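Local coordinates for protein chromatin structure-remodeling complex subunit RSC2 (Saccharomyces cerevisiae, PDB 4BB7) that contributes a histone H3-binding BAH domain to the RSC complex, which remodels chromatin with ATP and takes part in transcription regulation and nucleosome positioning, at residues A[25-30]-A[101-106]; A[46-51]-A[65-70]; A[61-66]-A[92-97]; A[107-112]-A[127-132]. One frame throughout, in Å; residues are numbered along the deposited sequence.

Contact 1: A[25-30]-A[101-106]; sequences ISYHVG and VGKCYV
Polar contact between 25-30 and 101-106 is slight and rests on a single side-chain amine. Lys103 NZ donates a weak hydrogen bond to backbone Ser26 O at 2.9 Å, and Asp31 gives the same ammonium a second, long and weak ionic partner. Bends at chi2 (-74°) and chi4 (64°) fold the lysine chain so that its end comes back to the 25-27 backbone. Apolar contact is carried by the methylenes of that chain. Lys103 CE lies 3.5 Å from Tyr27 CD2, approaching the ring obliquely, while Lys103 CG passes Ile25 CG2 at 3.9 Å, the two side chains running in opposite directions. The ammonium is too far from the ring for more than a weak cation-pi attraction. At the far end of the phenol, Tyr27 OH meets Gly102 CA at 3.3 Å, and Gly102 O sits at the ring edge. Tyr27 is the buried member of this surface contact, and its side chain also packs on Ala33 and Ile49. The two short strands cross at 71° with axes 8.4 Å apart, so they are not sheet neighbours: the small 20-22/25-27 hairpin packs by its side chains across strand 100-108 of the BAH domain's main sheet.

Contact 2: A[46-51]-A[65-70]; sequences VGQIFR and CWYYRP
With CG anti to its carbonyl carbon (chi1 -73°), Tyr67 sends its ring to the sheet face of Val46, and Gln48, extended (chi1 180°, chi2 177°), reaches out on the same face. Their polar ends are joined by one water, which donates to Gln48 OE1 at 2.7 Å and accepts from Tyr67 OH at 2.6 Å. The other end of the amide is held as well, Gln48 NE2 bonding to Gly30 O. Beneath these groups runs the antiparallel ladder of the beta hairpin 45-54/60-68, in the main sheet of the BAH domain. Tyr67 N gives Val46 O a 2.9 Å bond that arrives nearly along the carbonyl axis, and Cys65 N meets Gln48 O at 3.1 Å in the carbonyl plane. The return bond from Gln48 N to Cys65 O is weak. Further along, Phe50 and Arg51 both face Asn63 in a classic beta bulge. There Phe50 CE1 reaches Cys65 CB at 3.5 Å, an oblique approach to the ring. Past the ladder's other end, the extended Arg69 chain crosses Val46 at about a right angle, and Val46 CG2 lies over one face of the guanidinium, 4.1 Å from Arg69 NH2, which bonds to Pro44 O.

Contact 3: A[61-66]-A[92-97]; sequences WLNACW and YRDHLV
Strand 87-96 forms one margin of the BAH domain's main sheet within this chain, and here it pairs antiparallel with strand 60-68. Leu62 and His95 exchange two backbone bonds, and Ala64 and Arg93 do the same; in the second pair Ala64 N reaches Arg93 O at 2.9 Å, nearly along the carbonyl axis. Between these rungs, Asn63 CG is anti to its backbone N (chi1 -179°), which brings its amide to Asp94. The resulting bond from Asn63 ND2 to Asp94 OD1 is short and straight, 2.7 Å and 167°, with the carboxylate turned well away from the amide plane. Arg51 is a further, long and weak ionic partner of Asp94 OD1. On the other side of the sheet, Trp66 and His95 meet rim to rim, and Trp66 NE1 donates to His95 NE2 at 3.0 Å, close to both ring planes. The bond is consistent with an unprotonated NE2. Arg93, bent at chi2, puts its CG over the Trp66 six-membered ring, 3.6 Å from the centroid, in a CH-pi contact, while its NH1 bonds to Pro197 O. Beyond Asn63, Cys65 SG rests over one face of the Tyr92 ring, 3.9 Å from the centroid.

Contact 4: A[107-112]-A[127-132]; sequences IHFTRY and VCEFRY
Ile107 O is gripped by one conventional hydrogen bond and one weaker CH contact: Cys128 N donates to it at 2.8 Å, nearly along the carbonyl axis and with 167° at the hydrogen, and Val127 CA adds a CH...O approach at 3.3 Å. The companion bond, from Phe109 N to Cys128 O, is also 2.8 Å but comes from above the carbonyl plane. Together they form the parallel pairing of strands 100-108 and 125-128 at the margin of the BAH domain's main sheet, where the first strand turns into helix 109-114. His108 is the N-cap residue, and its O accepts from Tyr112 N and, weakly, from Arg111 N. Its imidazole is held by Ile142 O through NE2 and stacks on Trp145. On the sheet face opposite His108, Val127 CG2 is the shared apolar point. It meets Ile107 CG2 at 3.6 Å and touches the edge of the Tyr112 ring at CD2, 4.0 Å away. Glu129 and Phe109 lie side by side, both with CG anti to the backbone N. A salt bridge from Lys141 and a hydrogen bond with Tyr82 help to fix the carboxylate, with Glu129 OE1 over one face of the Phe109 ring and Glu129 OE2 3.4 Å from Phe109 CD2.

Overall arrangement
All four contacts lie in the BAH domain and reach one mixed six-stranded sheet, ordered 87-96, 60-68, 45-54, 32-35, 100-108, 125-128. Contacts 2 and 3 are adjacent, centres about 9 Å apart, sharing strand 60-68 with Cys65 and Trp66; Asn63 ties them through backbone bonds to Phe50 and Arg51. Contact 4 lies at the other margin, its centre about 21 Å from that of contact 3. Along the chain, contacts 2 and 3 fall between the two halves of contact 1, and contact 4 follows. Contact 1 reaches contact 2 through Gly30 and contact 4 through Tyr105 and Arg111, so early and late parts of the domain are drawn onto a single framework.

Contact 1: A[25-30]-A[101-106]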
# COMPACT_ATOMS: atom_id res chain seq x y z
N ILE A 25 -14.12 -18.14 9.39
CA ILE A 25 -12.96 -18.87 8.90
C ILE A 25 -11.67 -18.15 9.26
O ILE A 25 -11.54 -16.95 9.04
CB ILE A 25 -13.03 -19.10 7.38
CG1 ILE A 25 -14.11 -20.14 7.06
CG2 ILE A 25 -11.67 -19.55 6.84
CD1 ILE A 25 -14.34 -20.35 5.58
N SER A 26 -10.72 -18.89 9.82
CA SER A 26 -9.45 -18.32 10.23
C SER A 26 -8.43 -18.30 9.10
O SER A 26 -8.23 -19.30 8.41
CB SER A 26 -8.88 -19.07 11.44
OG SER A 26 -9.74 -18.95 12.56
N TYR A 27 -7.80 -17.15 8.90
CA TYR A 27 -6.77 -16.99 7.88
C TYR A 27 -5.45 -16.61 8.54
O TYR A 27 -5.41 -15.74 9.40
CB TYR A 27 -7.20 -15.93 6.87
CG TYR A 27 -8.43 -16.29 6.08
CD1 TYR A 27 -9.70 -15.97 6.55
CD2 TYR A 27 -8.33 -16.94 4.86
CE1 TYR A 27 -10.84 -16.29 5.82
CE2 TYR A 27 -9.46 -17.27 4.13
CZ TYR A 27 -10.71 -16.95 4.62
OH TYR A 27 -11.83 -17.27 3.90
N HIS A 28 -4.37 -17.27 8.13
CA HIS A 28 -3.06 -16.99 8.68
C HIS A 28 -2.05 -16.76 7.58
O HIS A 28 -2.26 -17.14 6.43
CB HIS A 28 -2.60 -18.16 9.55
CG HIS A 28 -3.53 -18.48 10.68
ND1 HIS A 28 -4.68 -19.21 10.51
CD2 HIS A 28 -3.47 -18.17 12.00
CE1 HIS A 28 -5.30 -19.34 11.67
NE2 HIS A 28 -4.59 -18.71 12.59
N VAL A 29 -0.93 -16.12 7.92
CA VAL A 29 0.14 -15.91 6.95
C VAL A 29 0.59 -17.26 6.40
O VAL A 29 0.75 -18.22 7.14
CB VAL A 29 1.34 -15.17 7.58
CG1 VAL A 29 2.44 -14.97 6.55
CG2 VAL A 29 0.89 -13.83 8.15
N GLY A 30 0.80 -17.31 5.09
CA GLY A 30 1.23 -18.53 4.44
C GLY A 30 0.05 -19.32 3.92
O GLY A 30 0.22 -20.36 3.27
N VAL A 101 -13.06 -14.51 0.45
CA VAL A 101 -14.33 -15.17 0.21
C VAL A 101 -14.24 -16.68 0.41
O VAL A 101 -15.23 -17.39 0.27
CB VAL A 101 -14.89 -14.86 -1.20
CG1 VAL A 101 -15.17 -13.38 -1.33
CG2 VAL A 101 -13.91 -15.32 -2.27
N GLY A 102 -13.05 -17.17 0.75
CA GLY A 102 -12.88 -18.58 1.03
C GLY A 102 -11.43 -19.05 1.03
O GLY A 102 -10.53 -18.32 0.62
N LYS A 103 -11.22 -20.27 1.50
CA LYS A 103 -9.90 -20.89 1.49
C LYS A 103 -9.70 -21.64 0.18
O LYS A 103 -10.66 -21.99 -0.51
CB LYS A 103 -9.76 -21.88 2.64
CG LYS A 103 -9.52 -21.25 4.00
CD LYS A 103 -8.11 -20.72 4.11
CE LYS A 103 -7.78 -20.31 5.54
NZ LYS A 103 -7.82 -21.47 6.47
N CYS A 104 -8.44 -21.87 -0.16
CA CYS A 104 -8.09 -22.76 -1.26
C CYS A 104 -6.72 -23.36 -1.00
O CYS A 104 -6.16 -23.19 0.08
CB CYS A 104 -8.12 -22.02 -2.61
SG CYS A 104 -6.62 -21.07 -3.00
N TYR A 105 -6.18 -24.05 -2.00
CA TYR A 105 -4.84 -24.59 -1.89
C TYR A 105 -4.14 -24.64 -3.25
O TYR A 105 -4.69 -25.16 -4.22
CB TYR A 105 -4.86 -25.98 -1.26
CG TYR A 105 -3.50 -26.44 -0.78
CD1 TYR A 105 -3.01 -26.04 0.45
CD2 TYR A 105 -2.71 -27.27 -1.57
CE1 TYR A 105 -1.77 -26.45 0.89
CE2 TYR A 105 -1.47 -27.69 -1.13
CZ TYR A 105 -1.01 -27.28 0.10
OH TYR A 105 0.23 -27.70 0.54
N VAL A 106 -2.94 -24.08 -3.31
CA VAL A 106 -2.12 -24.16 -4.52
C VAL A 106 -0.94 -25.11 -4.28
O VAL A 106 -0.17 -24.92 -3.34
CB VAL A 106 -1.58 -22.77 -4.93
CG1 VAL A 106 -0.63 -22.90 -6.11
CG2 VAL A 106 -2.73 -21.82 -5.25

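Contact 2: A[46-51]-A[65-70]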
# COMPACT_ATOMS: atom_id res chain seq x y z
N VAL A 46 -6.84 -15.94 -6.89
CA VAL A 46 -6.13 -16.88 -6.05
C VAL A 46 -4.88 -16.20 -5.50
O VAL A 46 -4.08 -15.66 -6.26
CB VAL A 46 -5.74 -18.15 -6.82
CG1 VAL A 46 -5.08 -19.14 -5.88
CG2 VAL A 46 -6.96 -18.77 -7.47
N GLY A 47 -4.73 -16.22 -4.18
CA GLY A 47 -3.60 -15.58 -3.54
C GLY A 47 -3.13 -16.29 -2.29
O GLY A 47 -3.82 -17.17 -1.76
N GLN A 48 -1.95 -15.92 -1.82
CA GLN A 48 -1.42 -16.44 -0.56
C GLN A 48 -1.12 -15.29 0.39
O GLN A 48 -0.50 -14.30 0.00
CB GLN A 48 -0.16 -17.27 -0.79
CG GLN A 48 0.44 -17.84 0.49
CD GLN A 48 1.64 -18.73 0.24
OE1 GLN A 48 2.37 -18.56 -0.74
NE2 GLN A 48 1.86 -19.68 1.13
N ILE A 49 -1.56 -15.41 1.64
CA ILE A 49 -1.37 -14.35 2.62
C ILE A 49 0.07 -14.20 3.11
O ILE A 49 0.61 -15.09 3.77
CB ILE A 49 -2.30 -14.54 3.83
CG1 ILE A 49 -3.76 -14.58 3.36
CG2 ILE A 49 -2.09 -13.43 4.85
CD1 ILE A 49 -4.74 -15.04 4.41
N PHE A 50 0.69 -13.07 2.80
CA PHE A 50 2.07 -12.81 3.23
C PHE A 50 2.15 -12.04 4.55
O PHE A 50 3.13 -12.18 5.29
CB PHE A 50 2.84 -12.06 2.15
CG PHE A 50 3.52 -12.96 1.16
CD1 PHE A 50 2.78 -13.71 0.25
CD2 PHE A 50 4.91 -13.04 1.11
CE1 PHE A 50 3.41 -14.54 -0.67
CE2 PHE A 50 5.54 -13.86 0.20
CZ PHE A 50 4.79 -14.61 -0.69
N ARG A 51 1.15 -11.22 4.84
CA ARG A 51 1.12 -10.51 6.12
C ARG A 51 -0.25 -9.90 6.42
O ARG A 51 -1.05 -9.66 5.52
CB ARG A 51 2.21 -9.44 6.18
CG ARG A 51 1.84 -8.12 5.54
CD ARG A 51 2.94 -7.09 5.69
NE ARG A 51 2.52 -5.77 5.23
CZ ARG A 51 2.67 -5.33 3.98
NH1 ARG A 51 3.23 -6.11 3.07
NH2 ARG A 51 2.25 -4.11 3.65
N CYS A 65 0.08 -12.37 -2.42
CA CYS A 65 0.74 -12.50 -3.72
C CYS A 65 -0.23 -13.12 -4.71
O CYS A 65 -0.65 -14.27 -4.54
CB CYS A 65 2.00 -13.35 -3.61
SG CYS A 65 2.94 -13.48 -5.16
N TRP A 66 -0.58 -12.37 -5.75
CA TRP A 66 -1.56 -12.82 -6.73
C TRP A 66 -1.04 -13.96 -7.60
O TRP A 66 0.15 -14.03 -7.90
CB TRP A 66 -2.01 -11.66 -7.62
CG TRP A 66 -2.93 -10.70 -6.94
CD1 TRP A 66 -3.46 -10.82 -5.69
CD2 TRP A 66 -3.44 -9.47 -7.48
NE1 TRP A 66 -4.27 -9.74 -5.41
CE2 TRP A 66 -4.27 -8.90 -6.49
CE3 TRP A 66 -3.27 -8.80 -8.69
CZ2 TRP A 66 -4.93 -7.69 -6.69
CZ3 TRP A 66 -3.93 -7.60 -8.88
CH2 TRP A 66 -4.75 -7.05 -7.89
N TYR A 67 -1.95 -14.85 -7.99
CA TYR A 67 -1.66 -15.90 -8.95
C TYR A 67 -2.73 -15.85 -10.04
O TYR A 67 -3.92 -15.99 -9.75
CB TYR A 67 -1.66 -17.27 -8.27
CG TYR A 67 -0.45 -17.52 -7.40
CD1 TYR A 67 -0.20 -16.74 -6.28
CD2 TYR A 67 0.43 -18.56 -7.68
CE1 TYR A 67 0.90 -16.97 -5.47
CE2 TYR A 67 1.53 -18.81 -6.88
CZ TYR A 67 1.75 -18.01 -5.77
OH TYR A 67 2.85 -18.25 -4.98
N TYR A 68 -2.31 -15.65 -11.28
CA TYR A 68 -3.24 -15.51 -12.39
C TYR A 68 -3.79 -16.85 -12.87
O TYR A 68 -3.16 -17.89 -12.69
CB TYR A 68 -2.58 -14.78 -13.56
CG TYR A 68 -2.35 -13.31 -13.34
CD1 TYR A 68 -2.88 -12.66 -12.23
CD2 TYR A 68 -1.61 -12.56 -14.25
CE1 TYR A 68 -2.67 -11.30 -12.03
CE2 TYR A 68 -1.40 -11.20 -14.05
CZ TYR A 68 -1.93 -10.58 -12.94
OH TYR A 68 -1.71 -9.24 -12.75
N ARG A 69 -4.97 -16.81 -13.47
CA ARG A 69 -5.49 -17.96 -14.19
C ARG A 69 -5.12 -17.76 -15.65
O ARG A 69 -4.81 -16.63 -16.06
CB ARG A 69 -7.01 -18.06 -14.04
CG ARG A 69 -7.51 -18.00 -12.61
CD ARG A 69 -9.03 -18.05 -12.60
NE ARG A 69 -9.60 -17.82 -11.27
CZ ARG A 69 -10.10 -18.78 -10.50
NH1 ARG A 69 -10.11 -20.04 -10.92
NH2 ARG A 69 -10.60 -18.49 -9.31
N PRO A 70 -5.14 -18.83 -16.45
CA PRO A 70 -4.73 -18.76 -17.86
C PRO A 70 -5.40 -17.62 -18.63
O PRO A 70 -4.71 -16.84 -19.30
CB PRO A 70 -5.19 -20.11 -18.42
CG PRO A 70 -5.17 -21.03 -17.25
CD PRO A 70 -5.58 -20.19 -16.07
O HOH W 1 3.54 -17.13 -2.76

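Contact 3: A[61-66]-A[92-97]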
# COMPACT_ATOMS: atom_id res chain seq x y z
N TRP A 61 -6.24 -5.52 7.48
CA TRP A 61 -5.71 -5.65 6.13
C TRP A 61 -4.81 -6.88 5.98
O TRP A 61 -4.41 -7.50 6.96
CB TRP A 61 -4.90 -4.40 5.77
CG TRP A 61 -5.73 -3.20 5.44
CD1 TRP A 61 -6.38 -2.39 6.32
CD2 TRP A 61 -5.96 -2.66 4.13
NE1 TRP A 61 -7.02 -1.38 5.64
CE2 TRP A 61 -6.78 -1.51 4.30
CE3 TRP A 61 -5.57 -3.02 2.84
CZ2 TRP A 61 -7.21 -0.74 3.23
CZ3 TRP A 61 -5.99 -2.25 1.78
CH2 TRP A 61 -6.81 -1.12 1.97
N LEU A 62 -4.49 -7.20 4.73
CA LEU A 62 -3.59 -8.30 4.42
C LEU A 62 -2.82 -8.00 3.15
O LEU A 62 -3.25 -7.19 2.32
CB LEU A 62 -4.36 -9.61 4.29
CG LEU A 62 -5.47 -9.69 3.23
CD1 LEU A 62 -4.88 -9.92 1.85
CD2 LEU A 62 -6.46 -10.79 3.58
N ASN A 63 -1.68 -8.65 2.99
CA ASN A 63 -0.92 -8.56 1.75
C ASN A 63 -0.78 -9.92 1.09
O ASN A 63 -0.12 -10.82 1.62
CB ASN A 63 0.45 -7.94 2.01
CG ASN A 63 1.26 -7.79 0.74
OD1 ASN A 63 1.92 -8.73 0.30
ND2 ASN A 63 1.22 -6.60 0.15
N ALA A 64 -1.41 -10.08 -0.07
CA ALA A 64 -1.39 -11.35 -0.78
C ALA A 64 -0.60 -11.27 -2.09
O ALA A 64 -0.61 -10.25 -2.78
CB ALA A 64 -2.81 -11.83 -1.04
N CYS A 65 0.08 -12.37 -2.42
CA CYS A 65 0.74 -12.50 -3.72
C CYS A 65 -0.23 -13.12 -4.71
O CYS A 65 -0.65 -14.27 -4.54
CB CYS A 65 2.00 -13.35 -3.61
SG CYS A 65 2.94 -13.48 -5.16
N TRP A 66 -0.58 -12.37 -5.75
CA TRP A 66 -1.56 -12.82 -6.73
C TRP A 66 -1.04 -13.96 -7.60
O TRP A 66 0.15 -14.03 -7.90
CB TRP A 66 -2.01 -11.66 -7.62
CG TRP A 66 -2.93 -10.70 -6.94
CD1 TRP A 66 -3.46 -10.82 -5.69
CD2 TRP A 66 -3.44 -9.47 -7.48
NE1 TRP A 66 -4.27 -9.74 -5.41
CE2 TRP A 66 -4.27 -8.90 -6.49
CE3 TRP A 66 -3.27 -8.80 -8.69
CZ2 TRP A 66 -4.93 -7.69 -6.69
CZ3 TRP A 66 -3.93 -7.60 -8.88
CH2 TRP A 66 -4.75 -7.05 -7.89
N TYR A 92 2.14 -8.13 -5.32
CA TYR A 92 1.88 -8.23 -3.89
C TYR A 92 0.96 -7.08 -3.48
O TYR A 92 1.41 -5.96 -3.27
CB TYR A 92 3.18 -8.21 -3.09
CG TYR A 92 4.12 -9.35 -3.45
CD1 TYR A 92 4.89 -9.30 -4.60
CD2 TYR A 92 4.22 -10.48 -2.65
CE1 TYR A 92 5.75 -10.33 -4.94
CE2 TYR A 92 5.07 -11.52 -2.98
CZ TYR A 92 5.83 -11.44 -4.13
OH TYR A 92 6.68 -12.47 -4.47
N ARG A 93 -0.33 -7.37 -3.39
CA ARG A 93 -1.34 -6.34 -3.19
C ARG A 93 -1.94 -6.37 -1.79
O ARG A 93 -1.97 -7.41 -1.14
CB ARG A 93 -2.46 -6.49 -4.22
CG ARG A 93 -2.07 -6.14 -5.65
CD ARG A 93 -1.67 -4.68 -5.77
NE ARG A 93 -1.54 -4.26 -7.16
CZ ARG A 93 -2.48 -3.59 -7.83
NH1 ARG A 93 -3.61 -3.26 -7.23
NH2 ARG A 93 -2.27 -3.25 -9.09
N ASP A 94 -2.41 -5.21 -1.34
CA ASP A 94 -3.08 -5.10 -0.05
C ASP A 94 -4.59 -5.19 -0.22
O ASP A 94 -5.16 -4.56 -1.11
CB ASP A 94 -2.72 -3.78 0.63
CG ASP A 94 -1.25 -3.68 1.00
OD1 ASP A 94 -0.58 -4.74 1.04
OD2 ASP A 94 -0.77 -2.56 1.27
N HIS A 95 -5.24 -5.98 0.63
CA HIS A 95 -6.69 -6.08 0.62
C HIS A 95 -7.27 -5.84 2.01
O HIS A 95 -6.61 -6.08 3.02
CB HIS A 95 -7.13 -7.47 0.16
CG HIS A 95 -6.66 -7.85 -1.21
ND1 HIS A 95 -7.51 -7.93 -2.29
CD2 HIS A 95 -5.44 -8.21 -1.66
CE1 HIS A 95 -6.83 -8.30 -3.36
NE2 HIS A 95 -5.57 -8.48 -3.00
N LEU A 96 -8.51 -5.37 2.05
CA LEU A 96 -9.31 -5.44 3.27
C LEU A 96 -9.67 -6.90 3.48
O LEU A 96 -10.13 -7.56 2.54
CB LEU A 96 -10.58 -4.60 3.13
CG LEU A 96 -10.40 -3.10 2.91
CD1 LEU A 96 -11.74 -2.42 2.61
CD2 LEU A 96 -9.74 -2.46 4.12
N VAL A 97 -9.47 -7.42 4.69
CA VAL A 97 -9.72 -8.84 4.95
C VAL A 97 -11.17 -9.22 4.66
O VAL A 97 -11.50 -10.41 4.54
CB VAL A 97 -9.34 -9.24 6.39
CG1 VAL A 97 -7.88 -8.92 6.66
CG2 VAL A 97 -10.24 -8.55 7.40

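Contact 4: A[107-112]-A[127-132]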
# COMPACT_ATOMS: atom_id res chain seq x y z
N ILE A 107 -0.83 -26.13 -5.13
CA ILE A 107 0.25 -27.10 -5.01
C ILE A 107 1.29 -26.94 -6.12
O ILE A 107 0.97 -26.50 -7.23
CB ILE A 107 -0.29 -28.56 -5.00
CG1 ILE A 107 0.80 -29.53 -4.55
CG2 ILE A 107 -0.82 -28.95 -6.37
CD1 ILE A 107 0.32 -30.97 -4.44
N HIS A 108 2.54 -27.28 -5.82
CA HIS A 108 3.63 -27.18 -6.78
C HIS A 108 3.64 -28.37 -7.73
O HIS A 108 3.66 -29.52 -7.29
CB HIS A 108 4.97 -27.07 -6.05
CG HIS A 108 6.13 -26.82 -6.95
ND1 HIS A 108 7.35 -27.44 -6.80
CD2 HIS A 108 6.26 -26.00 -8.03
CE1 HIS A 108 8.18 -27.02 -7.74
NE2 HIS A 108 7.54 -26.15 -8.50
N PHE A 109 3.62 -28.10 -9.03
CA PHE A 109 3.52 -29.16 -10.03
C PHE A 109 4.44 -30.35 -9.77
O PHE A 109 4.01 -31.50 -9.82
CB PHE A 109 3.77 -28.63 -11.44
CG PHE A 109 3.80 -29.71 -12.49
CD1 PHE A 109 2.64 -30.41 -12.81
CD2 PHE A 109 4.97 -30.02 -13.16
CE1 PHE A 109 2.66 -31.41 -13.77
CE2 PHE A 109 5.00 -31.01 -14.13
CZ PHE A 109 3.84 -31.71 -14.43
N THR A 110 5.70 -30.07 -9.50
CA THR A 110 6.67 -31.15 -9.30
C THR A 110 6.25 -32.07 -8.15
O THR A 110 6.47 -33.28 -8.20
CB THR A 110 8.09 -30.60 -9.05
OG1 THR A 110 8.37 -29.56 -10.00
CG2 THR A 110 9.12 -31.70 -9.19
N ARG A 111 5.62 -31.49 -7.13
CA ARG A 111 5.11 -32.25 -5.99
C ARG A 111 3.83 -33.03 -6.35
O ARG A 111 3.76 -34.25 -6.15
CB ARG A 111 4.86 -31.32 -4.80
CG ARG A 111 4.14 -31.96 -3.63
CD ARG A 111 3.96 -30.94 -2.51
NE ARG A 111 3.17 -31.47 -1.40
CZ ARG A 111 2.35 -30.74 -0.64
NH1 ARG A 111 2.22 -29.44 -0.87
NH2 ARG A 111 1.67 -31.31 0.34
N TYR A 112 2.83 -32.33 -6.87
CA TYR A 112 1.59 -32.97 -7.31
C TYR A 112 1.89 -34.07 -8.33
O TYR A 112 1.07 -34.95 -8.59
CB TYR A 112 0.64 -31.93 -7.92
CG TYR A 112 -0.81 -32.36 -7.97
CD1 TYR A 112 -1.28 -33.41 -7.18
CD2 TYR A 112 -1.72 -31.73 -8.81
CE1 TYR A 112 -2.61 -33.80 -7.22
CE2 TYR A 112 -3.05 -32.12 -8.86
CZ TYR A 112 -3.49 -33.15 -8.06
OH TYR A 112 -4.81 -33.54 -8.11
N VAL A 127 -3.04 -25.98 -9.19
CA VAL A 127 -1.64 -26.37 -9.28
C VAL A 127 -0.84 -25.30 -10.00
O VAL A 127 -1.33 -24.67 -10.94
CB VAL A 127 -1.45 -27.73 -9.99
CG1 VAL A 127 -1.80 -27.62 -11.46
CG2 VAL A 127 -0.02 -28.23 -9.82
N CYS A 128 0.39 -25.10 -9.56
CA CYS A 128 1.27 -24.12 -10.19
C CYS A 128 2.60 -24.75 -10.59
O CYS A 128 3.28 -25.37 -9.77
CB CYS A 128 1.51 -22.93 -9.25
SG CYS A 128 2.73 -21.72 -9.84
N GLU A 129 2.94 -24.59 -11.86
CA GLU A 129 4.25 -25.01 -12.35
C GLU A 129 5.08 -23.79 -12.74
O GLU A 129 6.27 -23.72 -12.44
CB GLU A 129 4.10 -25.94 -13.55
CG GLU A 129 5.41 -26.51 -14.04
CD GLU A 129 5.24 -27.35 -15.28
OE1 GLU A 129 4.15 -27.30 -15.88
OE2 GLU A 129 6.20 -28.07 -15.66
N PHE A 130 4.44 -22.84 -13.41
CA PHE A 130 5.13 -21.68 -13.97
C PHE A 130 4.86 -20.38 -13.20
O PHE A 130 3.77 -20.17 -12.67
CB PHE A 130 4.72 -21.47 -15.43
CG PHE A 130 4.98 -22.66 -16.30
CD1 PHE A 130 6.21 -22.83 -16.92
CD2 PHE A 130 4.00 -23.62 -16.50
CE1 PHE A 130 6.46 -23.92 -17.72
CE2 PHE A 130 4.24 -24.71 -17.30
CZ PHE A 130 5.47 -24.87 -17.92
N ARG A 131 5.86 -19.52 -13.16
CA ARG A 131 5.66 -18.13 -12.75
C ARG A 131 5.53 -17.27 -14.00
O ARG A 131 6.02 -17.64 -15.07
CB ARG A 131 6.80 -17.64 -11.85
CG ARG A 131 8.20 -17.87 -12.40
CD ARG A 131 9.25 -17.29 -11.46
NE ARG A 131 10.62 -17.58 -11.88
CZ ARG A 131 11.34 -16.79 -12.67
NH1 ARG A 131 10.82 -15.65 -13.12
NH2 ARG A 131 12.58 -17.13 -13.00
N TYR A 132 4.84 -16.14 -13.86
CA TYR A 132 4.48 -15.32 -15.01
C TYR A 132 5.16 -13.95 -15.00
O TYR A 132 4.97 -13.16 -14.07
CB TYR A 132 2.96 -15.16 -15.07
CG TYR A 132 2.43 -14.29 -16.18
CD1 TYR A 132 2.59 -14.65 -17.51
CD2 TYR A 132 1.75 -13.11 -15.90
CE1 TYR A 132 2.09 -13.85 -18.53
CE2 TYR A 132 1.25 -12.31 -16.91
CZ TYR A 132 1.43 -12.68 -18.22
OH TYR A 132 0.93 -11.89 -19.24